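Local coordinates for hypothetical protein (Pyrococcus furiosus, PDB 1YB3) that is of unknown function, a conserved DUF3201-family protein of a hyperthermophilic archaeon built around an antiparallel sheet flanked by helices, at residues K91-I99 / D131-E142. Numbering follows the deposited sequence.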
loop_
_atom_site.group_PDB
_atom_site.type_symbol
_atom_site.label_atom_id
_atom_site.label_comp_id
_atom_site.label_asym_id
_atom_site.label_seq_id
_atom_site.Cartn_x
_atom_site.Cartn_y
_atom_site.Cartn_z
ATOM N N LYS A 91 10.890 2.949 -11.923
ATOM C CA LYS A 91 12.038 2.089 -11.662
ATOM C C LYS A 91 13.371 2.860 -11.683
ATOM O O LYS A 91 14.245 2.616 -10.851
ATOM C CB LYS A 91 12.041 0.938 -12.693
ATOM C CG LYS A 91 13.186 -0.057 -12.614
ATOM C CD LYS A 91 12.971 -1.248 -13.590
ATOM C CE LYS A 91 13.144 -0.864 -15.059
ATOM N NZ LYS A 91 13.177 -2.071 -15.972
ATOM N N GLU A 92 13.520 3.792 -12.622
ATOM C CA GLU A 92 14.796 4.512 -12.798
ATOM C C GLU A 92 15.141 5.435 -11.625
ATOM O O GLU A 92 16.289 5.841 -11.473
ATOM C CB GLU A 92 14.838 5.279 -14.131
ATOM C CG GLU A 92 13.899 6.479 -14.230
ATOM C CD GLU A 92 12.529 6.137 -14.808
ATOM O OE1 GLU A 92 12.205 4.933 -14.980
ATOM O OE2 GLU A 92 11.769 7.092 -15.094
ATOM N N GLU A 93 14.142 5.755 -10.800
ATOM C CA GLU A 93 14.347 6.568 -9.597
ATOM C C GLU A 93 14.790 5.737 -8.397
ATOM O O GLU A 93 15.276 6.274 -7.401
ATOM C CB GLU A 93 13.064 7.328 -9.240
ATOM C CG GLU A 93 12.776 8.508 -10.145
ATOM C CD GLU A 93 11.505 9.260 -9.758
ATOM O OE1 GLU A 93 11.011 9.082 -8.615
ATOM O OE2 GLU A 93 10.999 10.038 -10.609
ATOM N N LEU A 94 14.601 4.425 -8.481
ATOM C CA LEU A 94 14.906 3.554 -7.360
ATOM C C LEU A 94 16.364 3.104 -7.332
ATOM O O LEU A 94 17.145 3.403 -8.243
ATOM C CB LEU A 94 13.961 2.349 -7.355
ATOM C CG LEU A 94 12.481 2.742 -7.301
ATOM C CD1 LEU A 94 11.635 1.514 -7.504
ATOM C CD2 LEU A 94 12.124 3.465 -5.991
ATOM N N SER A 95 16.724 2.400 -6.265
ATOM C CA SER A 95 18.081 1.929 -6.078
ATOM C C SER A 95 18.018 0.727 -5.163
ATOM O O SER A 95 17.037 0.559 -4.425
ATOM C CB SER A 95 18.944 3.034 -5.454
ATOM O OG SER A 95 18.451 3.402 -4.177
ATOM N N LYS A 96 19.063 -0.101 -5.206
ATOM C CA LYS A 96 19.164 -1.267 -4.344
ATOM C C LYS A 96 19.025 -0.877 -2.869
ATOM O O LYS A 96 18.334 -1.564 -2.110
ATOM C CB LYS A 96 20.489 -2.005 -4.600
ATOM C CG LYS A 96 20.728 -3.237 -3.729
ATOM C CD LYS A 96 22.115 -3.823 -4.027
ATOM C CE LYS A 96 22.805 -4.308 -2.761
ATOM N NZ LYS A 96 24.246 -4.681 -2.980
ATOM N N GLU A 97 19.655 0.232 -2.475
ATOM C CA GLU A 97 19.625 0.661 -1.067
ATOM C C GLU A 97 18.224 1.049 -0.588
ATOM O O GLU A 97 17.840 0.718 0.533
ATOM C CB GLU A 97 20.621 1.785 -0.762
ATOM C CG GLU A 97 20.963 1.850 0.735
ATOM C CD GLU A 97 21.833 3.028 1.118
ATOM O OE1 GLU A 97 22.512 3.597 0.236
ATOM O OE2 GLU A 97 21.842 3.379 2.318
ATOM N N PHE A 98 17.460 1.742 -1.438
ATOM C CA PHE A 98 16.068 2.058 -1.076
ATOM C C PHE A 98 15.274 0.768 -0.834
ATOM O O PHE A 98 14.591 0.634 0.173
ATOM C CB PHE A 98 15.385 2.908 -2.134
ATOM C CG PHE A 98 13.928 3.190 -1.828
ATOM C CD1 PHE A 98 13.571 4.083 -0.806
ATOM C CD2 PHE A 98 12.920 2.543 -2.539
ATOM C CE1 PHE A 98 12.234 4.347 -0.514
ATOM C CE2 PHE A 98 11.569 2.795 -2.260
ATOM C CZ PHE A 98 11.222 3.701 -1.241
ATOM N N ILE A 99 15.400 -0.184 -1.753
ATOM C CA ILE A 99 14.743 -1.485 -1.624
ATOM C C ILE A 99 15.106 -2.181 -0.299
ATOM O O ILE A 99 14.219 -2.649 0.426
ATOM C CB ILE A 99 15.088 -2.417 -2.829
ATOM C CG1 ILE A 99 14.743 -1.750 -4.173
ATOM C CG2 ILE A 99 14.465 -3.799 -2.652
ATOM C CD1 ILE A 99 13.340 -1.210 -4.316
ATOM N N ASP A 131 18.641 -7.779 -2.116
ATOM C CA ASP A 131 19.458 -7.926 -3.328
ATOM C C ASP A 131 18.697 -8.696 -4.402
ATOM O O ASP A 131 18.710 -8.312 -5.574
ATOM C CB ASP A 131 20.799 -8.612 -3.017
ATOM C CG ASP A 131 21.746 -8.632 -4.219
ATOM O OD1 ASP A 131 22.097 -7.541 -4.730
ATOM O OD2 ASP A 131 22.140 -9.740 -4.647
ATOM N N GLU A 132 18.036 -9.779 -3.993
ATOM C CA GLU A 132 17.254 -10.602 -4.909
ATOM C C GLU A 132 16.045 -9.831 -5.434
ATOM O O GLU A 132 15.722 -9.905 -6.614
ATOM C CB GLU A 132 16.813 -11.901 -4.237
ATOM C CG GLU A 132 16.263 -12.945 -5.213
ATOM C CD GLU A 132 15.803 -14.227 -4.528
ATOM O OE1 GLU A 132 16.432 -14.639 -3.525
ATOM O OE2 GLU A 132 14.811 -14.831 -5.001
ATOM N N VAL A 133 15.390 -9.080 -4.550
ATOM C CA VAL A 133 14.291 -8.205 -4.961
ATOM C C VAL A 133 14.742 -7.209 -6.034
ATOM O O VAL A 133 14.073 -7.048 -7.045
ATOM C CB VAL A 133 13.670 -7.461 -3.752
ATOM C CG1 VAL A 133 12.557 -6.533 -4.213
ATOM C CG2 VAL A 133 13.127 -8.456 -2.725
ATOM N N TRP A 134 15.878 -6.542 -5.813
ATOM C CA TRP A 134 16.411 -5.588 -6.783
ATOM C C TRP A 134 16.753 -6.251 -8.134
ATOM O O TRP A 134 16.447 -5.703 -9.196
ATOM C CB TRP A 134 17.630 -4.837 -6.209
ATOM C CG TRP A 134 18.171 -3.777 -7.133
ATOM C CD1 TRP A 134 19.414 -3.740 -7.697
ATOM C CD2 TRP A 134 17.478 -2.612 -7.615
ATOM N NE1 TRP A 134 19.543 -2.626 -8.496
ATOM C CE2 TRP A 134 18.372 -1.914 -8.462
ATOM C CE3 TRP A 134 16.188 -2.093 -7.418
ATOM C CZ2 TRP A 134 18.019 -0.723 -9.107
ATOM C CZ3 TRP A 134 15.838 -0.910 -8.057
ATOM C CH2 TRP A 134 16.751 -0.238 -8.891
ATOM N N ASP A 135 17.384 -7.421 -8.075
ATOM C CA ASP A 135 17.680 -8.209 -9.276
ATOM C C ASP A 135 16.414 -8.515 -10.073
ATOM O O ASP A 135 16.404 -8.368 -11.297
ATOM C CB ASP A 135 18.400 -9.507 -8.905
ATOM C CG ASP A 135 19.829 -9.277 -8.449
ATOM O OD1 ASP A 135 20.371 -8.169 -8.673
ATOM O OD2 ASP A 135 20.416 -10.211 -7.865
ATOM N N ARG A 136 15.349 -8.921 -9.378
ATOM C CA ARG A 136 14.067 -9.217 -10.038
ATOM C C ARG A 136 13.483 -7.976 -10.714
ATOM O O ARG A 136 12.940 -8.065 -11.807
ATOM C CB ARG A 136 13.054 -9.814 -9.054
ATOM C CG ARG A 136 13.399 -11.214 -8.541
ATOM C CD ARG A 136 12.370 -11.692 -7.513
ATOM N NE ARG A 136 11.133 -12.159 -8.146
ATOM C CZ ARG A 136 10.083 -12.661 -7.491
ATOM N NH1 ARG A 136 10.099 -12.762 -6.166
ATOM N NH2 ARG A 136 9.007 -13.059 -8.165
ATOM N N ILE A 137 13.595 -6.820 -10.054
ATOM C CA ILE A 137 13.141 -5.551 -10.625
ATOM C C ILE A 137 13.954 -5.157 -11.881
ATOM O O ILE A 137 13.380 -4.804 -12.924
ATOM C CB ILE A 137 13.182 -4.405 -9.559
ATOM C CG1 ILE A 137 12.159 -4.686 -8.443
ATOM C CG2 ILE A 137 12.926 -3.047 -10.218
ATOM C CD1 ILE A 137 12.354 -3.839 -7.153
ATOM N N VAL A 138 15.283 -5.211 -11.759
ATOM C CA VAL A 138 16.205 -4.900 -12.870
ATOM C C VAL A 138 15.919 -5.769 -14.102
ATOM O O VAL A 138 15.877 -5.264 -15.222
ATOM C CB VAL A 138 17.699 -5.011 -12.429
ATOM C CG1 VAL A 138 18.648 -5.030 -13.634
ATOM C CG2 VAL A 138 18.068 -3.867 -11.475
ATOM N N ASN A 139 15.684 -7.061 -13.867
ATOM C CA ASN A 139 15.433 -8.046 -14.936
ATOM C C ASN A 139 13.976 -8.131 -15.417
ATOM O O ASN A 139 13.639 -8.978 -16.256
ATOM C CB ASN A 139 15.920 -9.431 -14.484
ATOM C CG ASN A 139 17.404 -9.446 -14.138
ATOM O OD1 ASN A 139 18.145 -8.532 -14.498
ATOM N ND2 ASN A 139 17.838 -10.480 -13.431
ATOM N N SER A 140 13.119 -7.251 -14.902
ATOM C CA SER A 140 11.688 -7.283 -15.220
ATOM C C SER A 140 11.323 -6.374 -16.393
ATOM O O SER A 140 12.167 -5.635 -16.906
ATOM C CB SER A 140 10.871 -6.870 -13.992
ATOM O OG SER A 140 10.940 -5.460 -13.812
ATOM N N ASP A 141 10.056 -6.439 -16.800
ATOM C CA ASP A 141 9.498 -5.568 -17.835
ATOM C C ASP A 141 8.597 -4.478 -17.218
ATOM O O ASP A 141 7.742 -3.907 -17.900
ATOM C CB ASP A 141 8.681 -6.413 -18.831
ATOM C CG ASP A 141 7.502 -7.114 -18.168
ATOM O OD1 ASP A 141 7.684 -7.644 -17.044
ATOM O OD2 ASP A 141 6.392 -7.137 -18.763
ATOM N N GLU A 142 8.793 -4.192 -15.930
ATOM C CA GLU A 142 7.888 -3.291 -15.205
ATOM C C GLU A 142 8.520 -1.907 -14.992
ATOM O O GLU A 142 9.633 -1.803 -14.474
ATOM C CB GLU A 142 7.457 -3.922 -13.871
ATOM C CG GLU A 142 6.664 -5.252 -13.990
ATOM C CD GLU A 142 5.267 -5.095 -14.570
ATOM O OE1 GLU A 142 4.561 -4.127 -14.224
ATOM O OE2 GLU A 142 4.855 -5.955 -15.377
#
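With CG of W134 trans to its own backbone N (chi1 -176°), the indole leaves helix 130-138 and lies flat against the first turn of helix 96-105, an example of how one aromatic ring can join two segments, 91-99 and 131-142, with no hydrogen bond crossing between them. The backbone N of K96 lies over the centre of the indole, 3.7 Å above its plane, and K96 CB makes a CH-pi contact 3.9 Å from the centroid of the five-membered ring. V138 CG2, one helical turn on from W134, lies against the opposite face near its rim. Around the six-membered ring, L94 CB packs against CZ3, while I99 CG1 approaches CE3 at 3.6 Å, its side chain running nearly perpendicular to that of W134. I99 also meets V133 through CG2 and, tip to tip, I137 through CD1, extending the apolar seam.

Polar groups fringe this seam. The long salt bridge from K96 NZ to D131 OD1 (4.0 Å) lies at an exposed margin. Farther along, the extended first part of K91 (chi1 178°, chi2 173°) lays its methylenes alongside I137, with CD 3.8 Å from I137 CG2 and 3.5 Å from the carbonyl O of E142. S140 OG binds I137 O at 2.7 Å and accepts from E142 N, an ST turn that follows the helix. On the sheet side, L94, I99 and I137 rest on strand 144-150 through I145 and F147, while V133 and I137 also reach strand 120-123 at Y122 and F121, seating both helices against the large antiparallel sheet.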